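Local coordinates for isocitrate dehydrogenase [NAD] subunit 1 (Saccharomyces cerevisiae, PDB 3BLX) that pairs with subunit 2 in the allosteric octamer that oxidatively decarboxylates isocitrate to 2-oxoglutarate using NAD+ in the citric acid cycle, and also binds 5'-untranslated leaders of mitochondrial mRNAs, at the interface of chains A and B. Numbering follows the deposited sequence. Chains: chain A, Isocitrate dehydrogenase [NAD] subunit 1; chain B, Isocitrate dehydrogenase [NAD] subunit 2.

Contact 1: the interface of chains A and B. Residues chain A 242, 245-246, 248-249, 254, 276; chain B 225-226, 229-230.
With CG1 of B:Val229 anti to the backbone N (chi1 169°) and CG2 of B:Thr230 anti to its own carbonyl carbon, two methyl groups of one helix converge on the methyl of A:Ala249. The packing belongs to the intersubunit helical bundle typical of the isocitrate and isopropylmalate dehydrogenase family, here between helix 237-251 of chain A and helix 221-230 of chain B, with no polar pair bridging the chains in this patch. A:Ala249 CB lies 3.4 Å from B:Val229 CG1 and 3.6 Å from B:Thr230 CG2. The hydroxyl OG1 of B:Thr230 donates to B:Leu226 O one helical turn earlier (2.9 Å), 19° from the carbonyl plane, which probably holds the rotation that presents the methyl to chain A. B:Leu226 splits its branches: CD2 drops onto A:Ala249 CB at 3.6 Å, whereas CD1 meets the ring of A:Pro254 at CG, 3.7 Å away. The side chain of A:Asn245 crosses that of B:Leu226 at about a right angle, its amide oxygen OD1 3.9 Å from B:Leu226 CG. An alanine in place of B:Leu226 would probably open a gap between A:Ala249 and A:Pro254 and take from the proline ring the CD1 methyl that packs on it. Toward the start of the helix, B:Val225 points CG2 at A:Asn245 CB (3.4 Å) and touches A:Ile246 CG1 at 3.9 Å.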
ATOM      1  N   ILE A 242     -18.774  20.359  27.282  1.00 39.76           N
ATOM      2  CA  ILE A 242     -18.111  21.106  28.338  1.00 20.39           C
ATOM      3  C   ILE A 242     -17.401  22.336  27.769  1.00 38.92           C
ATOM      4  O   ILE A 242     -17.598  23.433  28.263  1.00 30.50           O
ATOM      5  CB  ILE A 242     -17.119  20.233  29.084  1.00 27.40           C
ATOM      6  CG1 ILE A 242     -17.886  19.213  29.915  1.00 38.47           C
ATOM      7  CG2 ILE A 242     -16.212  21.084  29.977  1.00 23.76           C
ATOM      8  CD1 ILE A 242     -17.049  18.062  30.399  1.00 40.14           C
ATOM      9  N   ASN A 245     -19.871  25.108  26.857  1.00 22.12           N
ATOM     10  CA  ASN A 245     -20.528  25.827  27.915  1.00 24.29           C
ATOM     11  C   ASN A 245     -19.609  26.821  28.545  1.00 28.91           C
ATOM     12  O   ASN A 245     -20.054  27.844  29.042  1.00 40.88           O
ATOM     13  CB  ASN A 245     -21.141  24.887  28.960  1.00 16.33           C
ATOM     14  CG  ASN A 245     -22.485  24.381  28.534  1.00 32.35           C
ATOM     15  OD1 ASN A 245     -23.377  25.163  28.222  1.00 51.92           O
ATOM     16  ND2 ASN A 245     -22.633  23.069  28.487  1.00 47.61           N
ATOM     17  N   ILE A 246     -18.316  26.537  28.532  1.00 27.47           N
ATOM     18  CA  ILE A 246     -17.356  27.540  28.963  1.00 24.76           C
ATOM     19  C   ILE A 246     -17.452  28.685  27.965  1.00 32.89           C
ATOM     20  O   ILE A 246     -17.514  29.842  28.351  1.00 30.51           O
ATOM     21  CB  ILE A 246     -15.943  26.995  29.009  1.00 26.02           C
ATOM     22  CG1 ILE A 246     -15.791  26.018  30.175  1.00 29.40           C
ATOM     23  CG2 ILE A 246     -14.953  28.130  29.199  1.00 30.77           C
ATOM     24  CD1 ILE A 246     -14.582  25.132  30.058  1.00 25.54           C
ATOM     25  N   ALA A 248     -20.008  29.594  26.213  1.00 33.75           N
ATOM     26  CA  ALA A 248     -21.221  30.355  26.348  1.00 29.68           C
ATOM     27  C   ALA A 248     -21.090  31.317  27.552  1.00 32.01           C
ATOM     28  O   ALA A 248     -21.419  32.489  27.454  1.00 24.30           O
ATOM     29  CB  ALA A 248     -22.408  29.434  26.464  1.00 23.00           C
ATOM     30  N   ALA A 249     -20.562  30.834  28.661  1.00 22.12           N
ATOM     31  CA  ALA A 249     -20.368  31.677  29.818  1.00 22.07           C
ATOM     32  C   ALA A 249     -19.435  32.862  29.530  1.00 38.92           C
ATOM     33  O   ALA A 249     -19.710  34.003  29.937  1.00 30.81           O
ATOM     34  CB  ALA A 249     -19.849  30.859  30.982  1.00 23.44           C
ATOM     35  N   PRO A 254     -25.979  31.478  26.835  1.00 29.52           N
ATOM     36  CA  PRO A 254     -26.443  30.613  25.739  1.00 30.36           C
ATOM     37  C   PRO A 254     -27.260  31.406  24.755  1.00 28.87           C
ATOM     38  O   PRO A 254     -27.351  31.039  23.598  1.00 32.09           O
ATOM     39  CB  PRO A 254     -27.355  29.612  26.435  1.00 31.47           C
ATOM     40  CG  PRO A 254     -27.020  29.712  27.876  1.00 46.16           C
ATOM     41  CD  PRO A 254     -26.552  31.090  28.127  1.00 28.17           C
ATOM     42  N   VAL A 276     -28.911  25.813  27.226  1.00 48.86           N
ATOM     43  CA  VAL A 276     -28.803  24.903  28.366  1.00 93.00           C
ATOM     44  C   VAL A 276     -29.363  25.411  29.714  1.00102.23           C
ATOM     45  O   VAL A 276     -30.107  24.682  30.411  1.00 71.61           O
ATOM     46  CB  VAL A 276     -27.329  24.444  28.536  1.00 97.28           C
ATOM     47  CG1 VAL A 276     -27.051  23.170  27.713  1.00 88.91           C
ATOM     48  CG2 VAL A 276     -26.382  25.573  28.132  1.00 69.65           C
TER
ATOM     49  N   VAL B 225     -21.097  23.820  34.533  1.00 25.64           N
ATOM     50  CA  VAL B 225     -20.004  24.643  34.048  1.00 27.57           C
ATOM     51  C   VAL B 225     -20.490  25.996  33.576  1.00 30.33           C
ATOM     52  O   VAL B 225     -19.780  26.979  33.735  1.00 51.11           O
ATOM     53  CB  VAL B 225     -18.969  23.956  33.070  1.00 35.73           C
ATOM     54  CG1 VAL B 225     -19.025  22.433  33.151  1.00 29.10           C
ATOM     55  CG2 VAL B 225     -19.076  24.469  31.662  1.00 25.66           C
ATOM     56  N   LEU B 226     -21.715  26.067  33.058  1.00 33.31           N
ATOM     57  CA  LEU B 226     -22.257  27.339  32.602  1.00 27.86           C
ATOM     58  C   LEU B 226     -22.455  28.254  33.802  1.00 36.63           C
ATOM     59  O   LEU B 226     -22.127  29.435  33.750  1.00 40.32           O
ATOM     60  CB  LEU B 226     -23.586  27.128  31.908  1.00 33.42           C
ATOM     61  CG  LEU B 226     -23.978  28.071  30.769  1.00 38.67           C
ATOM     62  CD1 LEU B 226     -25.417  28.402  30.959  1.00 34.77           C
ATOM     63  CD2 LEU B 226     -23.155  29.349  30.696  1.00 25.14           C
ATOM     64  N   VAL B 229     -18.975  29.246  35.765  1.00 28.00           N
ATOM     65  CA  VAL B 229     -18.132  30.214  35.081  1.00 27.90           C
ATOM     66  C   VAL B 229     -18.739  31.614  35.032  1.00 43.47           C
ATOM     67  O   VAL B 229     -18.004  32.617  35.074  1.00 35.99           O
ATOM     68  CB  VAL B 229     -17.729  29.755  33.673  1.00 27.74           C
ATOM     69  CG1 VAL B 229     -17.063  30.932  32.867  1.00 11.73           C
ATOM     70  CG2 VAL B 229     -16.818  28.512  33.775  1.00 18.32           C
ATOM     71  N   THR B 230     -20.068  31.696  34.947  1.00 36.40           N
ATOM     72  CA  THR B 230     -20.695  33.014  34.930  1.00 50.87           C
ATOM     73  C   THR B 230     -20.624  33.600  36.334  1.00 42.51           C
ATOM     74  O   THR B 230     -20.412  34.782  36.496  1.00 47.21           O
ATOM     75  CB  THR B 230     -22.160  33.044  34.340  1.00 41.29           C
ATOM     76  OG1 THR B 230     -22.931  31.994  34.907  1.00 53.84           O
ATOM     77  CG2 THR B 230     -22.165  32.885  32.800  1.00 38.45           C
TER

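Contact 2: the interface of chains A and B. Residues chain A 220, 239, 241-242; chain B 189, 221, 249.
Helix 237-251 of chain A, through A:Ile242, packs between the start of helix 221-230 and helix 244-258 of chain B, at B:Ile221 and B:Ile249; helix 216-225 of chain A adds A:Ser220, and a loop of chain B brings in B:Lys189. A:Ile242 divides its branches between the two partners. Its longer arm, with CG1 anti to the carbonyl carbon (chi1 -71°), ends in CD1, which meets B:Ile221 CD1 at 3.5 Å. The arm of B:Ile221 is itself fully extended (chi1 -169°, chi2 -172°), which carries its terminal methyl across to chain A. The shorter branch, CG2 of A:Ile242, faces CG2 of B:Ile249 at 4.1 Å. That same B:Ile249 methyl also approaches A:Ser220, whose CB is 4.0 Å away. At the opposite edge the bent, poorly ordered chain of B:Lys189, a residue probably important for catalysis, appears to reach A:Thr241 tip to tip, although its position is uncertain; no hydrogen bond joins them. The isoleucines thus form an apolar seam in the helical bundle at the centre of the heterodimer, and B:Lys189 probably reaches toward the ligand cleft of subunit 1, since the pockets of this family are built from both subunits.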
ATOM      1  N   SER A 220      -9.664  23.141  29.548  1.00 26.28           N
ATOM      2  CA  SER A 220     -10.745  23.729  30.349  1.00 28.45           C
ATOM      3  C   SER A 220     -10.203  24.860  31.187  1.00 34.14           C
ATOM      4  O   SER A 220     -10.779  25.932  31.216  1.00 36.08           O
ATOM      5  CB  SER A 220     -11.393  22.719  31.287  1.00 21.08           C
ATOM      6  OG  SER A 220     -12.198  21.840  30.561  1.00 42.69           O
ATOM      7  N   TYR A 239     -16.338  15.849  24.975  1.00 31.62           N
ATOM      8  CA  TYR A 239     -15.744  17.050  25.560  1.00 25.54           C
ATOM      9  C   TYR A 239     -16.317  18.332  24.984  1.00 29.96           C
ATOM     10  O   TYR A 239     -16.019  19.424  25.454  1.00 35.37           O
ATOM     11  CB  TYR A 239     -14.223  17.073  25.392  1.00 14.19           C
ATOM     12  CG  TYR A 239     -13.567  15.768  25.692  1.00 36.14           C
ATOM     13  CD1 TYR A 239     -13.848  15.079  26.855  1.00 20.18           C
ATOM     14  CD2 TYR A 239     -12.657  15.213  24.804  1.00 39.50           C
ATOM     15  CE1 TYR A 239     -13.247  13.877  27.122  1.00 28.21           C
ATOM     16  CE2 TYR A 239     -12.053  14.014  25.069  1.00 33.28           C
ATOM     17  CZ  TYR A 239     -12.346  13.350  26.226  1.00 36.79           C
ATOM     18  OH  TYR A 239     -11.721  12.151  26.477  1.00 42.88           O
ATOM     19  N   THR A 241     -19.475  19.465  24.697  1.00 42.42           N
ATOM     20  CA  THR A 241     -20.459  20.073  25.533  1.00 28.98           C
ATOM     21  C   THR A 241     -19.788  20.904  26.625  1.00 39.79           C
ATOM     22  O   THR A 241     -20.183  22.026  26.881  1.00 34.50           O
ATOM     23  CB  THR A 241     -21.341  18.992  26.163  1.00 63.19           C
ATOM     24  OG1 THR A 241     -22.571  18.901  25.429  1.00 78.28           O
ATOM     25  CG2 THR A 241     -21.628  19.294  27.643  1.00 49.01           C
ATOM     26  N   ILE A 242     -18.774  20.359  27.282  1.00 39.76           N
ATOM     27  CA  ILE A 242     -18.111  21.106  28.338  1.00 20.39           C
ATOM     28  C   ILE A 242     -17.401  22.336  27.769  1.00 38.92           C
ATOM     29  O   ILE A 242     -17.598  23.433  28.263  1.00 30.50           O
ATOM     30  CB  ILE A 242     -17.119  20.233  29.084  1.00 27.40           C
ATOM     31  CG1 ILE A 242     -17.886  19.213  29.915  1.00 38.47           C
ATOM     32  CG2 ILE A 242     -16.212  21.084  29.977  1.00 23.76           C
ATOM     33  CD1 ILE A 242     -17.049  18.062  30.399  1.00 40.14           C
TER
ATOM     34  N   LYS B 189     -23.836  13.457  33.795  1.00 37.45           N
ATOM     35  CA  LYS B 189     -24.228  13.699  32.398  1.00 50.62           C
ATOM     36  C   LYS B 189     -25.608  13.042  32.141  1.00 57.18           C
ATOM     37  O   LYS B 189     -26.058  12.226  32.943  1.00 38.24           O
ATOM     38  CB  LYS B 189     -23.156  13.179  31.429  1.00 45.56           C
ATOM     39  CG  LYS B 189     -22.793  14.125  30.290  1.00 72.63           C
ATOM     40  CD  LYS B 189     -24.039  14.783  29.694  1.00 80.19           C
ATOM     41  CE  LYS B 189     -23.889  15.076  28.199  1.00 93.24           C
ATOM     42  NZ  LYS B 189     -22.833  16.075  27.876  1.00 67.49           N
ATOM     43  N   ILE B 221     -23.751  18.229  34.140  1.00 25.29           N
ATOM     44  CA  ILE B 221     -22.431  18.820  34.081  1.00 36.91           C
ATOM     45  C   ILE B 221     -22.439  20.022  33.132  1.00 30.58           C
ATOM     46  O   ILE B 221     -21.795  21.007  33.415  1.00 24.23           O
ATOM     47  CB  ILE B 221     -21.369  17.807  33.688  1.00 37.42           C
ATOM     48  CG1 ILE B 221     -19.984  18.404  33.910  1.00 32.02           C
ATOM     49  CG2 ILE B 221     -21.572  17.390  32.259  1.00 37.99           C
ATOM     50  CD1 ILE B 221     -18.870  17.591  33.397  1.00 33.27           C
ATOM     51  N   ILE B 249     -11.327  17.171  34.612  1.00 29.94           N
ATOM     52  CA  ILE B 249     -11.720  18.384  33.902  1.00 32.05           C
ATOM     53  C   ILE B 249     -12.344  19.458  34.800  1.00 40.63           C
ATOM     54  O   ILE B 249     -12.020  20.639  34.697  1.00 29.60           O
ATOM     55  CB  ILE B 249     -12.745  18.049  32.808  1.00 40.83           C
ATOM     56  CG1 ILE B 249     -12.119  17.151  31.744  1.00 42.03           C
ATOM     57  CG2 ILE B 249     -13.305  19.296  32.178  1.00 24.99           C
ATOM     58  CD1 ILE B 249     -13.150  16.485  30.883  1.00 40.38           C
TER

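Contact 3: the interface of chains A and B. Residues chain A 152, 186-191; chain B 141, 146, 154, 156, 158.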
ATOM      1  N   LYS A 152     -17.546   2.131  24.203  1.00 19.43           N
ATOM      2  CA  LYS A 152     -17.645   3.191  23.188  1.00 22.34           C
ATOM      3  C   LYS A 152     -16.590   3.001  22.055  1.00 21.66           C
ATOM      4  O   LYS A 152     -15.540   2.423  22.286  1.00 19.18           O
ATOM      5  CB  LYS A 152     -17.548   4.574  23.851  1.00 13.96           C
ATOM      6  CG  LYS A 152     -18.728   4.933  24.800  1.00 41.81           C
ATOM      7  CD  LYS A 152     -18.452   6.269  25.536  1.00 91.49           C
ATOM      8  CE  LYS A 152     -19.372   6.544  26.745  1.00 76.46           C
ATOM      9  NZ  LYS A 152     -18.829   7.661  27.619  1.00 56.28           N
ATOM     10  N   ILE A 186      -4.385   9.474  29.037  1.00 47.18           N
ATOM     11  CA  ILE A 186      -4.967   8.315  29.699  1.00 39.51           C
ATOM     12  C   ILE A 186      -5.473   7.287  28.692  1.00 47.17           C
ATOM     13  O   ILE A 186      -5.115   6.113  28.771  1.00 43.25           O
ATOM     14  CB  ILE A 186      -6.139   8.728  30.584  1.00 49.67           C
ATOM     15  CG1 ILE A 186      -5.659   9.635  31.720  1.00 53.12           C
ATOM     16  CG2 ILE A 186      -6.831   7.497  31.118  1.00 46.00           C
ATOM     17  CD1 ILE A 186      -6.773  10.134  32.627  1.00 86.03           C
ATOM     18  N   MET A 187      -6.318   7.754  27.766  1.00 49.79           N
ATOM     19  CA  MET A 187      -6.840   6.974  26.651  1.00 33.29           C
ATOM     20  C   MET A 187      -5.852   7.023  25.508  1.00 35.10           C
ATOM     21  O   MET A 187      -6.156   7.571  24.460  1.00 37.30           O
ATOM     22  CB  MET A 187      -8.176   7.535  26.133  1.00 41.90           C
ATOM     23  CG  MET A 187      -9.214   7.897  27.191  1.00 46.63           C
ATOM     24  SD  MET A 187      -9.772   6.479  28.171  1.00 69.03           S
ATOM     25  CE  MET A 187     -10.518   5.477  26.889  1.00 47.79           C
ATOM     26  N   LYS A 188      -4.691   6.409  25.712  1.00 42.66           N
ATOM     27  CA  LYS A 188      -3.567   6.466  24.787  1.00 38.60           C
ATOM     28  C   LYS A 188      -3.904   5.968  23.384  1.00 40.03           C
ATOM     29  O   LYS A 188      -3.318   6.427  22.406  1.00 40.71           O
ATOM     30  CB  LYS A 188      -2.388   5.676  25.370  1.00 32.35           C
ATOM     31  CG  LYS A 188      -2.129   5.979  26.810  1.00 42.94           C
ATOM     32  CD  LYS A 188      -0.742   5.587  27.250  1.00 62.36           C
ATOM     33  CE  LYS A 188      -0.551   5.948  28.726  1.00 87.53           C
ATOM     34  NZ  LYS A 188       0.815   5.640  29.251  1.00 88.11           N
ATOM     35  N   LEU A 189      -4.849   5.040  23.291  1.00 29.64           N
ATOM     36  CA  LEU A 189      -5.177   4.394  22.030  1.00 27.05           C
ATOM     37  C   LEU A 189      -6.231   5.139  21.227  1.00 31.70           C
ATOM     38  O   LEU A 189      -5.984   5.520  20.096  1.00 29.01           O
ATOM     39  CB  LEU A 189      -5.655   2.971  22.288  1.00 31.68           C
ATOM     40  CG  LEU A 189      -5.115   1.916  21.345  1.00 41.14           C
ATOM     41  CD1 LEU A 189      -3.606   1.951  21.451  1.00 39.27           C
ATOM     42  CD2 LEU A 189      -5.653   0.570  21.759  1.00 43.54           C
ATOM     43  N   GLY A 190      -7.406   5.323  21.821  1.00 34.26           N
ATOM     44  CA  GLY A 190      -8.531   5.979  21.178  1.00 21.74           C
ATOM     45  C   GLY A 190      -8.345   7.473  21.001  1.00 31.46           C
ATOM     46  O   GLY A 190      -8.516   8.002  19.906  1.00 22.03           O
ATOM     47  N   ASP A 191      -7.986   8.174  22.069  1.00 34.60           N
ATOM     48  CA  ASP A 191      -7.789   9.615  21.930  1.00 34.96           C
ATOM     49  C   ASP A 191      -6.468   9.925  21.283  1.00 35.15           C
ATOM     50  O   ASP A 191      -6.296  10.986  20.714  1.00 27.04           O
ATOM     51  CB  ASP A 191      -7.998  10.350  23.250  1.00 26.37           C
ATOM     52  CG  ASP A 191      -9.499  10.542  23.569  1.00 52.41           C
ATOM     53  OD1 ASP A 191     -10.332   9.735  23.070  1.00 49.44           O
ATOM     54  OD2 ASP A 191      -9.852  11.492  24.302  1.00 35.80           O
TER
ATOM     55  N   GLU B 141     -12.030   5.904  34.042  1.00 48.71           N
ATOM     56  CA  GLU B 141     -10.975   5.800  33.054  1.00 60.22           C
ATOM     57  C   GLU B 141      -9.618   5.449  33.654  1.00 48.36           C
ATOM     58  O   GLU B 141      -8.676   5.178  32.929  1.00 56.77           O
ATOM     59  CB  GLU B 141     -10.878   7.102  32.261  1.00 85.01           C
ATOM     60  CG  GLU B 141     -10.804   8.358  33.136  1.00 92.54           C
ATOM     61  CD  GLU B 141     -11.073   9.634  32.352  1.00108.20           C
ATOM     62  OE1 GLU B 141     -11.533   9.531  31.188  1.00107.40           O
ATOM     63  OE2 GLU B 141     -10.830  10.734  32.902  1.00 98.43           O
ATOM     64  N   GLU B 146      -8.402  -0.313  26.923  1.00 29.43           N
ATOM     65  CA  GLU B 146      -8.575  -0.005  25.514  1.00 31.79           C
ATOM     66  C   GLU B 146      -8.069  -1.151  24.680  1.00 25.88           C
ATOM     67  O   GLU B 146      -7.028  -1.751  24.978  1.00 37.04           O
ATOM     68  CB  GLU B 146      -7.793   1.247  25.106  1.00 34.19           C
ATOM     69  CG  GLU B 146      -8.326   2.539  25.623  1.00 45.57           C
ATOM     70  CD  GLU B 146      -7.577   3.730  25.070  1.00 56.72           C
ATOM     71  OE1 GLU B 146      -8.237   4.534  24.363  1.00 44.05           O
ATOM     72  OE2 GLU B 146      -6.347   3.846  25.341  1.00 50.98           O
ATOM     73  N   VAL B 154     -10.793   1.740  17.778  1.00 14.69           N
ATOM     74  CA  VAL B 154     -10.480   1.540  19.176  1.00 22.88           C
ATOM     75  C   VAL B 154     -11.784   1.435  19.933  1.00 18.91           C
ATOM     76  O   VAL B 154     -12.683   2.226  19.749  1.00 24.94           O
ATOM     77  CB  VAL B 154      -9.576   2.644  19.746  1.00 19.45           C
ATOM     78  CG1 VAL B 154      -9.143   2.277  21.146  1.00 24.61           C
ATOM     79  CG2 VAL B 154      -8.334   2.827  18.856  1.00 24.51           C
ATOM     80  N   SER B 156     -13.224   1.346  23.942  1.00 35.50           N
ATOM     81  CA  SER B 156     -12.836   1.663  25.321  1.00 24.93           C
ATOM     82  C   SER B 156     -13.804   0.965  26.240  1.00 19.78           C
ATOM     83  O   SER B 156     -14.976   0.883  25.935  1.00 22.50           O
ATOM     84  CB  SER B 156     -12.911   3.167  25.543  1.00 26.31           C
ATOM     85  OG  SER B 156     -11.958   3.857  24.757  1.00 74.22           O
ATOM     86  N   LYS B 158     -15.024   1.023  30.247  1.00 22.73           N
ATOM     87  CA  LYS B 158     -14.950   1.747  31.535  1.00 30.71           C
ATOM     88  C   LYS B 158     -15.984   1.206  32.526  1.00 29.35           C
ATOM     89  O   LYS B 158     -17.093   0.831  32.152  1.00 20.66           O
ATOM     90  CB  LYS B 158     -15.144   3.260  31.349  1.00 12.06           C
ATOM     91  CG  LYS B 158     -13.923   3.995  30.802  1.00 53.12           C
ATOM     92  CD  LYS B 158     -14.302   5.379  30.290  1.00 59.32           C
ATOM     93  CE  LYS B 158     -13.337   5.860  29.202  1.00 85.96           C
ATOM     94  NZ  LYS B 158     -13.892   6.990  28.387  1.00 86.57           N
TER
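A:Met187 and A:Leu189 flank the side chain of B:Glu146 and supply the apolar centre of a contact in which the loop before helix 190-205 of chain A packs on strands 144-148 and 153-161 of the chain B arm, the dimer-forming feature of the isocitrate dehydrogenase family. Bends at chi2 (-63°) and chi3 (-62°) fold the thioether of A:Met187 back to strand 153-161; its methyl CE lies 3.7 Å from B:Lys158 CE, the two chains meeting tip to tip, and also rests against B:Ser156 CB. On the other flank A:Leu189 crosses B:Val154, CB to CG1 3.7 Å, and slides past B:Glu146 in the opposite direction. The extended chain of B:Glu146 delivers its carboxylate to the N-terminal end of helix 190-205. There A:Leu189 N donates to OE2 (2.8 Å) on the syn side, 30° out of the carboxylate plane, while A:Gly190 N donates a hydrogen bond to OE1 (2.8 Å) from above that plane. Two backbone donors thereby probably hold the group's rotation, and the helix end probably favours its negative charge. At the rim the arms pair through an antiparallel bridge of strands 147-155 and 153-161: B:Ser156 N donates to A:Lys152 O (3.0 Å), with a weak return bond from A:Lys152 N to B:Ser156 O. Nearby, A:Lys152 NZ and B:Lys158 NZ stand 5.0 Å apart, a likely mild repulsion.

Contacts 1 and 2 are neighbours, their C-alpha centres about 10 Å apart, and share A:Ile242 as well as helix 237-251 of chain A and helix 221-230 of chain B; they are consecutive stretches of one helical interface. Contact 3 shares no residue with either and lies about 17 Å from contact 2 and 27 Å from contact 1, with contact 2 between them. The subunits are therefore joined at an apolar helical base and at a mixed apolar and polar junction of strand arm and loop. In this allosteric IDH1–IDH2 octamer, this set of contacts could transmit motion between subunits, though the apo structure alone does not show this.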